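Local coordinates for protein leucyl-tRNA synthetase subunit alpha (Aquifex aeolicus, PDB 3PZ5) that probably hydrolyses mischarged tRNA(Leu) as the isolated CP1 editing domain of leucyl-tRNA synthetase, the enzyme that attaches leucine to its tRNA, at residues 84-95 with 109-118. The protein carries 1 engineered substitution. Residues are numbered along the deposited sequence; the frame is centred on the assembly and turned at random.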
ATOM      1  N   ARG A  84      -4.847 -18.319  -2.578  1.00 62.98           N
ATOM      2  CA  ARG A  84      -5.189 -16.911  -2.385  1.00 62.80           C
ATOM      3  C   ARG A  84      -4.294 -15.952  -3.167  1.00 62.75           C
ATOM      4  O   ARG A  84      -4.757 -14.911  -3.642  1.00 62.82           O
ATOM      5  CB  ARG A  84      -5.143 -16.569  -0.896  1.00 62.72           C
ATOM      6  CG  ARG A  84      -6.331 -15.770  -0.419  1.00 62.62           C
ATOM      7  CD  ARG A  84      -6.381 -15.724   1.092  1.00 62.40           C
ATOM      8  NE  ARG A  84      -5.548 -14.654   1.634  1.00 62.38           N
ATOM      9  CZ  ARG A  84      -5.434 -14.371   2.928  1.00 62.42           C
ATOM     10  NH1 ARG A  84      -6.099 -15.079   3.833  1.00 62.29           N
ATOM     11  NH2 ARG A  84      -4.651 -13.376   3.321  1.00 62.32           N
ATOM     12  N   THR A  85      -3.017 -16.307  -3.300  1.00 62.63           N
ATOM     13  CA  THR A  85      -2.021 -15.426  -3.912  1.00 62.44           C
ATOM     14  C   THR A  85      -1.321 -16.051  -5.131  1.00 62.27           C
ATOM     15  O   THR A  85      -0.325 -15.512  -5.626  1.00 62.33           O
ATOM     16  CB  THR A  85      -0.971 -14.949  -2.862  1.00 62.51           C
ATOM     17  OG1 THR A  85      -0.159 -13.906  -3.418  1.00 62.63           O
ATOM     18  CG2 THR A  85      -0.080 -16.107  -2.391  1.00 62.49           C
ATOM     19  N   MET A  86      -1.850 -17.173  -5.616  1.00 61.93           N
ATOM     20  CA  MET A  86      -1.184 -17.922  -6.683  1.00 61.61           C
ATOM     21  C   MET A  86      -2.139 -18.647  -7.639  1.00 61.00           C
ATOM     22  O   MET A  86      -1.754 -18.983  -8.763  1.00 61.07           O
ATOM     23  CB  MET A  86      -0.169 -18.903  -6.076  1.00 61.88           C
ATOM     24  CG  MET A  86       1.088 -19.122  -6.910  1.00 62.69           C
ATOM     25  SD  MET A  86       2.565 -19.281  -5.878  1.00 64.45           S
ATOM     26  CE  MET A  86       2.977 -17.555  -5.605  1.00 63.97           C
ATOM     27  N   GLU A  87      -3.375 -18.887  -7.201  1.00 60.12           N
ATOM     28  CA  GLU A  87      -4.368 -19.556  -8.047  1.00 59.22           C
ATOM     29  C   GLU A  87      -5.537 -18.639  -8.422  1.00 58.34           C
ATOM     30  O   GLU A  87      -5.927 -18.568  -9.590  1.00 58.31           O
ATOM     31  CB  GLU A  87      -4.873 -20.846  -7.388  1.00 59.41           C
ATOM     32  CG  GLU A  87      -5.664 -21.760  -8.329  1.00 60.11           C
ATOM     33  CD  GLU A  87      -5.913 -23.151  -7.756  1.00 60.92           C
ATOM     34  OE1 GLU A  87      -6.148 -23.272  -6.531  1.00 61.11           O
ATOM     35  OE2 GLU A  87      -5.884 -24.128  -8.539  1.00 61.01           O
ATOM     36  N   GLU A  88      -6.088 -17.947  -7.430  1.00 57.12           N
ATOM     37  CA  GLU A  88      -7.212 -17.040  -7.647  1.00 55.90           C
ATOM     38  C   GLU A  88      -6.716 -15.640  -8.023  1.00 54.75           C
ATOM     39  O   GLU A  88      -5.752 -15.136  -7.434  1.00 54.82           O
ATOM     40  CB  GLU A  88      -8.121 -17.023  -6.404  1.00 56.07           C
ATOM     41  CG  GLU A  88      -8.993 -15.773  -6.190  1.00 56.84           C
ATOM     42  CD  GLU A  88     -10.154 -15.627  -7.182  1.00 57.94           C
ATOM     43  OE1 GLU A  88     -10.441 -16.575  -7.950  1.00 58.32           O
ATOM     44  OE2 GLU A  88     -10.790 -14.548  -7.182  1.00 57.91           O
ATOM     45  N   ASP A  89      -7.372 -15.033  -9.015  1.00 53.07           N
ATOM     46  CA  ASP A  89      -7.084 -13.660  -9.440  1.00 51.33           C
ATOM     47  C   ASP A  89      -7.304 -12.662  -8.307  1.00 49.87           C
ATOM     48  O   ASP A  89      -8.039 -12.938  -7.357  1.00 49.77           O
ATOM     49  CB  ASP A  89      -7.958 -13.273 -10.639  1.00 51.58           C
ATOM     50  CG  ASP A  89      -7.562 -13.996 -11.914  1.00 51.99           C
ATOM     51  OD1 ASP A  89      -6.357 -14.001 -12.254  1.00 52.67           O
ATOM     52  OD2 ASP A  89      -8.461 -14.550 -12.585  1.00 52.32           O
ATOM     53  N   LYS A  90      -6.670 -11.499  -8.421  1.00 47.96           N
ATOM     54  CA  LYS A  90      -6.775 -10.449  -7.414  1.00 46.13           C
ATOM     55  C   LYS A  90      -8.232 -10.147  -7.082  1.00 44.88           C
ATOM     56  O   LYS A  90      -9.045  -9.909  -7.981  1.00 44.79           O
ATOM     57  CB  LYS A  90      -6.067  -9.171  -7.883  1.00 46.18           C
ATOM     58  CG  LYS A  90      -4.627  -9.368  -8.368  1.00 45.90           C
ATOM     59  CD  LYS A  90      -3.686  -9.817  -7.253  1.00 45.29           C
ATOM     60  CE  LYS A  90      -2.357 -10.270  -7.822  1.00 45.00           C
ATOM     61  NZ  LYS A  90      -1.522 -10.961  -6.809  1.00 45.40           N
ATOM     62  N   GLU A  91      -8.554 -10.180  -5.791  1.00 43.10           N
ATOM     63  CA  GLU A  91      -9.902  -9.879  -5.320  1.00 41.47           C
ATOM     64  C   GLU A  91      -9.827  -9.052  -4.042  1.00 40.00           C
ATOM     65  O   GLU A  91      -9.065  -9.376  -3.129  1.00 39.91           O
ATOM     66  CB  GLU A  91     -10.685 -11.172  -5.080  1.00 41.67           C
ATOM     67  CG  GLU A  91     -12.151 -10.969  -4.703  1.00 42.60           C
ATOM     68  CD  GLU A  91     -12.901 -12.275  -4.440  1.00 44.20           C
ATOM     69  OE1 GLU A  91     -12.313 -13.371  -4.606  1.00 44.56           O
ATOM     70  OE2 GLU A  91     -14.093 -12.202  -4.064  1.00 44.73           O
ATOM     71  N   GLY A  92     -10.615  -7.986  -3.981  1.00 38.15           N
ATOM     72  CA  GLY A  92     -10.570  -7.091  -2.834  1.00 36.07           C
ATOM     73  C   GLY A  92     -11.768  -6.180  -2.692  1.00 34.57           C
ATOM     74  O   GLY A  92     -12.606  -6.096  -3.594  1.00 34.45           O
ATOM     75  N   VAL A  93     -11.837  -5.497  -1.547  1.00 33.00           N
ATOM     76  CA  VAL A  93     -12.952  -4.600  -1.212  1.00 31.35           C
ATOM     77  C   VAL A  93     -12.473  -3.250  -0.667  1.00 30.37           C
ATOM     78  O   VAL A  93     -11.516  -3.183   0.110  1.00 29.86           O
ATOM     79  CB  VAL A  93     -13.944  -5.251  -0.201  1.00 31.48           C
ATOM     80  CG1 VAL A  93     -14.772  -6.343  -0.871  1.00 30.94           C
ATOM     81  CG2 VAL A  93     -13.213  -5.799   1.026  1.00 30.92           C
ATOM     82  N   PHE A  94     -13.143  -2.179  -1.094  1.00 29.24           N
ATOM     83  CA  PHE A  94     -12.846  -0.820  -0.636  1.00 28.14           C
ATOM     84  C   PHE A  94     -13.437  -0.607   0.754  1.00 27.70           C
ATOM     85  O   PHE A  94     -14.605  -0.924   0.987  1.00 27.71           O
ATOM     86  CB  PHE A  94     -13.400   0.201  -1.639  1.00 27.92           C
ATOM     87  CG  PHE A  94     -13.289   1.642  -1.193  1.00 26.86           C
ATOM     88  CD1 PHE A  94     -12.051   2.218  -0.917  1.00 25.82           C
ATOM     89  CD2 PHE A  94     -14.430   2.434  -1.082  1.00 25.26           C
ATOM     90  CE1 PHE A  94     -11.958   3.559  -0.516  1.00 25.55           C
ATOM     91  CE2 PHE A  94     -14.345   3.769  -0.692  1.00 24.77           C
ATOM     92  CZ  PHE A  94     -13.110   4.332  -0.405  1.00 24.37           C
ATOM     93  N   LEU A  95     -12.632  -0.072   1.669  1.00 27.18           N
ATOM     94  CA  LEU A  95     -13.030   0.046   3.077  1.00 26.71           C
ATOM     95  C   LEU A  95     -13.791   1.321   3.444  1.00 26.39           C
ATOM     96  O   LEU A  95     -14.351   1.417   4.536  1.00 26.43           O
ATOM     97  CB  LEU A  95     -11.829  -0.162   4.011  1.00 26.65           C
ATOM     98  CG  LEU A  95     -11.220  -1.570   4.053  1.00 26.82           C
ATOM     99  CD1 LEU A  95     -10.067  -1.638   5.040  1.00 26.69           C
ATOM    100  CD2 LEU A  95     -12.262  -2.640   4.382  1.00 27.14           C
ATOM    101  N   PRO A 109      -6.764   5.720  -0.826  1.00 26.92           N
ATOM    102  CA  PRO A 109      -7.821   4.815  -0.369  1.00 26.62           C
ATOM    103  C   PRO A 109      -7.283   3.564   0.324  1.00 26.37           C
ATOM    104  O   PRO A 109      -6.225   3.047  -0.057  1.00 26.25           O
ATOM    105  CB  PRO A 109      -8.547   4.440  -1.668  1.00 26.60           C
ATOM    106  CG  PRO A 109      -7.527   4.607  -2.735  1.00 26.50           C
ATOM    107  CD  PRO A 109      -6.684   5.769  -2.299  1.00 26.87           C
ATOM    108  N   VAL A 110      -8.009   3.098   1.340  1.00 26.04           N
ATOM    109  CA  VAL A 110      -7.664   1.856   2.029  1.00 25.79           C
ATOM    110  C   VAL A 110      -8.542   0.712   1.521  1.00 25.77           C
ATOM    111  O   VAL A 110      -9.770   0.822   1.472  1.00 25.38           O
ATOM    112  CB  VAL A 110      -7.779   1.981   3.576  1.00 25.89           C
ATOM    113  CG1 VAL A 110      -7.239   0.729   4.256  1.00 25.41           C
ATOM    114  CG2 VAL A 110      -7.037   3.206   4.075  1.00 25.39           C
ATOM    115  N   TRP A 111      -7.890  -0.380   1.139  1.00 25.91           N
ATOM    116  CA  TRP A 111      -8.560  -1.575   0.647  1.00 25.98           C
ATOM    117  C   TRP A 111      -8.128  -2.795   1.445  1.00 26.01           C
ATOM    118  O   TRP A 111      -7.120  -2.762   2.146  1.00 25.89           O
ATOM    119  CB  TRP A 111      -8.195  -1.809  -0.818  1.00 25.89           C
ATOM    120  CG  TRP A 111      -8.895  -0.926  -1.785  1.00 26.29           C
ATOM    121  CD1 TRP A 111      -8.725   0.422  -1.946  1.00 25.67           C
ATOM    122  CD2 TRP A 111      -9.861  -1.330  -2.764  1.00 26.50           C
ATOM    123  NE1 TRP A 111      -9.540   0.880  -2.950  1.00 26.16           N
ATOM    124  CE2 TRP A 111     -10.247  -0.174  -3.471  1.00 26.35           C
ATOM    125  CE3 TRP A 111     -10.439  -2.562  -3.111  1.00 26.61           C
ATOM    126  CZ2 TRP A 111     -11.189  -0.209  -4.508  1.00 26.74           C
ATOM    127  CZ3 TRP A 111     -11.380  -2.596  -4.137  1.00 26.66           C
ATOM    128  CH2 TRP A 111     -11.744  -1.426  -4.823  1.00 26.74           C
ATOM    129  N   SER A 112      -8.897  -3.871   1.322  1.00 26.39           N
ATOM    130  CA  SER A 112      -8.478  -5.189   1.788  1.00 26.83           C
ATOM    131  C   SER A 112      -8.447  -6.133   0.589  1.00 26.99           C
ATOM    132  O   SER A 112      -9.320  -6.059  -0.277  1.00 26.99           O
ATOM    133  CB  SER A 112      -9.419  -5.715   2.872  1.00 26.82           C
ATOM    134  OG  SER A 112      -8.852  -6.841   3.522  1.00 27.06           O
ATOM    135  N   ALA A 113      -7.439  -7.001   0.524  1.00 27.31           N
ATOM    136  CA  ALA A 113      -7.248  -7.851  -0.655  1.00 27.87           C
ATOM    137  C   ALA A 113      -6.693  -9.229  -0.338  1.00 28.28           C
ATOM    138  O   ALA A 113      -5.967  -9.410   0.643  1.00 28.40           O
ATOM    139  CB  ALA A 113      -6.358  -7.156  -1.676  1.00 27.88           C
ATOM    140  N   ASN A 114      -7.030 -10.185  -1.201  1.00 28.71           N
ATOM    141  CA  ASN A 114      -6.661 -11.586  -1.023  1.00 29.29           C
ATOM    142  C   ASN A 114      -5.158 -11.881  -1.004  1.00 29.47           C
ATOM    143  O   ASN A 114      -4.704 -12.745  -0.262  1.00 29.25           O
ATOM    144  CB  ASN A 114      -7.357 -12.459  -2.080  1.00 29.40           C
ATOM    145  CG  ASN A 114      -6.947 -12.115  -3.503  1.00 29.80           C
ATOM    146  OD1 ASN A 114      -6.649 -10.961  -3.822  1.00 30.70           O
ATOM    147  ND2 ASN A 114      -6.945 -13.121  -4.373  1.00 30.01           N
ATOM    148  N   TYR A 115      -4.399 -11.146  -1.813  1.00 30.05           N
ATOM    149  CA  TYR A 115      -2.994 -11.459  -2.067  1.00 30.50           C
ATOM    150  C   TYR A 115      -2.037 -10.961  -0.982  1.00 31.07           C
ATOM    151  O   TYR A 115      -0.826 -11.183  -1.063  1.00 31.09           O
ATOM    152  CB  TYR A 115      -2.581 -10.931  -3.445  1.00 30.37           C
ATOM    153  CG  TYR A 115      -2.363  -9.430  -3.517  1.00 30.39           C
ATOM    154  CD1 TYR A 115      -1.081  -8.887  -3.409  1.00 30.05           C
ATOM    155  CD2 TYR A 115      -3.434  -8.556  -3.706  1.00 29.85           C
ATOM    156  CE1 TYR A 115      -0.875  -7.516  -3.478  1.00 29.85           C
ATOM    157  CE2 TYR A 115      -3.236  -7.183  -3.774  1.00 29.43           C
ATOM    158  CZ  TYR A 115      -1.954  -6.670  -3.663  1.00 29.82           C
ATOM    159  OH  TYR A 115      -1.750  -5.307  -3.733  1.00 29.72           O
ATOM    160  N   VAL A 116      -2.578 -10.282   0.023  1.00 31.83           N
ATOM    161  CA  VAL A 116      -1.778  -9.814   1.146  1.00 32.56           C
ATOM    162  C   VAL A 116      -2.022 -10.708   2.350  1.00 33.23           C
ATOM    163  O   VAL A 116      -3.140 -10.789   2.862  1.00 33.31           O
ATOM    164  CB  VAL A 116      -2.058  -8.335   1.478  1.00 32.44           C
ATOM    165  CG1 VAL A 116      -1.299  -7.904   2.721  1.00 32.35           C
ATOM    166  CG2 VAL A 116      -1.660  -7.465   0.304  1.00 32.78           C
ATOM    167  N   LEU A 117      -0.961 -11.383   2.782  1.00 34.12           N
ATOM    168  CA  LEU A 117      -1.031 -12.326   3.891  1.00 35.05           C
ATOM    169  C   LEU A 117      -0.815 -11.636   5.228  1.00 35.49           C
ATOM    170  O   LEU A 117       0.041 -10.757   5.349  1.00 35.57           O
ATOM    171  CB  LEU A 117      -0.001 -13.444   3.704  1.00 35.18           C
ATOM    172  CG  LEU A 117      -0.197 -14.368   2.498  1.00 35.69           C
ATOM    173  CD1 LEU A 117       1.080 -15.150   2.214  1.00 35.91           C
ATOM    174  CD2 LEU A 117      -1.390 -15.308   2.705  1.00 35.81           C
ATOM    175  N   TYR A 118      -1.592 -12.049   6.227  1.00 36.11           N
ATOM    176  CA  TYR A 118      -1.460 -11.525   7.585  1.00 36.81           C
ATOM    177  C   TYR A 118      -0.107 -11.859   8.223  1.00 36.96           C
ATOM    178  O   TYR A 118       0.388 -11.110   9.066  1.00 36.92           O
ATOM    179  CB  TYR A 118      -2.609 -12.026   8.470  1.00 37.06           C
ATOM    180  CG  TYR A 118      -2.708 -11.315   9.807  1.00 38.06           C
ATOM    181  CD1 TYR A 118      -2.692  -9.917   9.875  1.00 39.09           C
ATOM    182  CD2 TYR A 118      -2.824 -12.034  10.997  1.00 38.64           C
ATOM    183  CE1 TYR A 118      -2.779  -9.253  11.092  1.00 40.19           C
ATOM    184  CE2 TYR A 118      -2.918 -11.379  12.227  1.00 39.87           C
ATOM    185  CZ  TYR A 118      -2.896  -9.987  12.264  1.00 40.79           C
ATOM    186  OH  TYR A 118      -2.986  -9.315  13.465  1.00 41.97           O
TER
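V93 and S112 exchange backbone hydrogen bonds, N to O both ways, at the antiparallel hydrogen-bonded pair of a beta hairpin, strands 92-100 and 107-113, in the editing domain. L95 N continues the pattern to V110 O, while the S112 hydroxyl turns to L44 O on the neighbouring strand 41-44. Where the strand 107-113 ends, N114 carries the pairing on: its backbone N donates to E91 O at 2.9 Å, and its side-chain OD1 accepts E91 N at 2.8 Å, almost straight at the hydrogen (175°) although that N lies well above the amide plane. A chi1 of 62° tucks CG between the backbone N and carbonyl carbon, turning OD1 to E91; ND2 adds a weak bond to D89 O. On the sheet face that carries W111 and F94, the indole lays one face over F94 N, CA and CB, with CB in CH-pi contact 3.7 Å from the six-membered centroid; the two rings meet obliquely. With an alanine here in place of the indole, F94 CB and the adjoining backbone would probably lose their aromatic cover. R84, ending helix 81-84, ties down the turn after strand 107-113: NH1 pairs with E47, NH2 reaches V116 O weakly, and NE meets N114 O at 2.8 Å on an in-plane lone pair.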